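PDB 3C8L: FtsZ-like protein of unknown function from Nostoc punctiforme, which is of unknown function but belongs to a family of conserved hypothetical proteins and has been likened to the cell-division protein FtsZ. Local coordinates for residues Glu21-Ile24 against Ala25-Ala29. Sequence-based numbering, arbitrary orientation. Where two conformers were deposited one is given.
Sequences EPTI and AASRA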
loop_
_atom_site.group_PDB
_atom_site.type_symbol
_atom_site.label_atom_id
_atom_site.label_comp_id
_atom_site.label_asym_id
_atom_site.label_seq_id
_atom_site.Cartn_x
_atom_site.Cartn_y
_atom_site.Cartn_z
ATOM N N GLU A 21 -7.645 10.180 -17.669
ATOM C CA GLU A 21 -6.922 11.117 -16.790
ATOM C C GLU A 21 -5.609 10.583 -16.208
ATOM O O GLU A 21 -5.514 10.315 -15.007
ATOM C CB GLU A 21 -7.816 11.678 -15.683
ATOM C CG GLU A 21 -8.873 12.702 -16.168
ATOM C CD GLU A 21 -8.316 14.044 -16.622
ATOM O OE1 GLU A 21 -7.150 14.361 -16.331
ATOM O OE2 GLU A 21 -9.077 14.826 -17.251
ATOM N N PRO A 22 -4.580 10.437 -17.051
ATOM C CA PRO A 22 -3.291 10.018 -16.521
ATOM C C PRO A 22 -2.758 10.966 -15.438
ATOM O O PRO A 22 -2.006 10.532 -14.576
ATOM C CB PRO A 22 -2.389 9.961 -17.766
ATOM C CG PRO A 22 -3.132 10.631 -18.825
ATOM C CD PRO A 22 -4.552 10.638 -18.510
ATOM N N THR A 23 -3.122 12.249 -15.479
ATOM C CA THR A 23 -2.705 13.153 -14.425
ATOM C C THR A 23 -3.182 12.667 -13.036
ATOM O O THR A 23 -2.437 12.768 -12.058
ATOM C CB THR A 23 -3.262 14.588 -14.642
ATOM O OG1 THR A 23 -2.746 15.103 -15.871
ATOM C CG2 THR A 23 -2.795 15.525 -13.525
ATOM N N ILE A 24 -4.417 12.182 -12.951
ATOM C CA ILE A 24 -5.011 11.675 -11.713
ATOM C C ILE A 24 -4.233 10.454 -11.226
ATOM O O ILE A 24 -3.902 10.326 -10.048
ATOM C CB ILE A 24 -6.514 11.341 -11.944
ATOM C CG1 ILE A 24 -7.311 12.641 -12.143
ATOM C CG2 ILE A 24 -7.083 10.549 -10.775
ATOM C CD1 ILE A 24 -8.780 12.445 -12.370
ATOM N N ALA A 25 -3.963 9.535 -12.141
ATOM C CA ALA A 25 -3.187 8.339 -11.784
ATOM C C ALA A 25 -1.808 8.757 -11.247
ATOM O O ALA A 25 -1.345 8.258 -10.209
ATOM C CB ALA A 25 -3.049 7.417 -12.991
ATOM N N ALA A 26 -1.159 9.699 -11.939
ATOM C CA ALA A 26 0.158 10.167 -11.536
ATOM C C ALA A 26 0.156 10.874 -10.174
ATOM O O ALA A 26 1.021 10.630 -9.350
ATOM C CB ALA A 26 0.748 11.083 -12.600
ATOM N N SER A 27 -0.829 11.747 -9.970
ATOM C CA SER A 27 -0.951 12.474 -8.706
ATOM C C SER A 27 -1.160 11.505 -7.546
ATOM O O SER A 27 -0.542 11.640 -6.478
ATOM C CB SER A 27 -2.094 13.499 -8.780
ATOM O OG SER A 27 -1.748 14.530 -9.686
ATOM N N ARG A 28 -2.038 10.532 -7.760
ATOM C CA ARG A 28 -2.324 9.521 -6.734
ATOM C C ARG A 28 -1.093 8.659 -6.472
ATOM O O ARG A 28 -0.859 8.249 -5.332
ATOM C CB ARG A 28 -3.480 8.654 -7.144
ATOM C CG ARG A 28 -4.807 9.385 -7.043
ATOM C CD ARG A 28 -5.969 8.614 -7.603
ATOM N NE ARG A 28 -7.236 9.325 -7.386
ATOM C CZ ARG A 28 -8.396 9.010 -7.931
ATOM N NH1 ARG A 28 -8.490 7.993 -8.760
ATOM N NH2 ARG A 28 -9.482 9.753 -7.662
ATOM N N ALA A 29 -0.300 8.377 -7.509
ATOM C CA ALA A 29 0.919 7.596 -7.342
ATOM C C ALA A 29 1.945 8.315 -6.449
ATOM O O ALA A 29 2.559 7.704 -5.572
ATOM C CB ALA A 29 1.532 7.246 -8.692
#
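Ile24 and Arg28, one turn apart on helix 22-34, lie side by side and point the same way. In the conformer given for Ile24, one of two modelled, branch methyl CG2 sits over the centre of the guanidinium face, 3.4 Å above its plane, and comes within 3.5 Å of Arg28 CZ. The placement follows from CG2 standing anti to the Ile24 backbone N, which turns it toward the following turn, and from the Arg28 chain, extended from CG to NE, which carries the flat group back across it. The polar end of Arg28 is held through NH1 by the carbonyl oxygen of Ile15, in strand 4-16.

The backbone bonds are those of a helix's first turns. Glu21 is the N-cap residue, and its carbonyl oxygen takes two weak bonds, from Ile24 N and, at 3.4 Å, from Ala25 N. The ladder then tightens: Ala26 N to Pro22 O is 2.9 Å, Ser27 N to Thr23 O is 2.8 Å, and Arg28 N to Ile24 O is 3.0 Å. Ser27 OG, in one of its two conformers, lies beside its own backbone N (chi1 -68°) and has Thr23 O as one possible acceptor at 3.0 Å.

Side chains at the start of the helix tie it to the loop just before helix 70-74 of the same chain. Glu21 OE1 forms a salt bridge with Arg69, whose backbone N donates to Thr23 OG1. The buried Ala25 and Ala26 present small methyls to the sheet, on Ala111 of strand 107-120 and Val60 of strand 55-62 respectively.

The chemistry is thus split around the helix: alanine methyls face the sheet, whereas on the Ile24-Arg28 flank a methyl sits over one face of the cationic group and leaves the N-H of NH1 to bond in another direction.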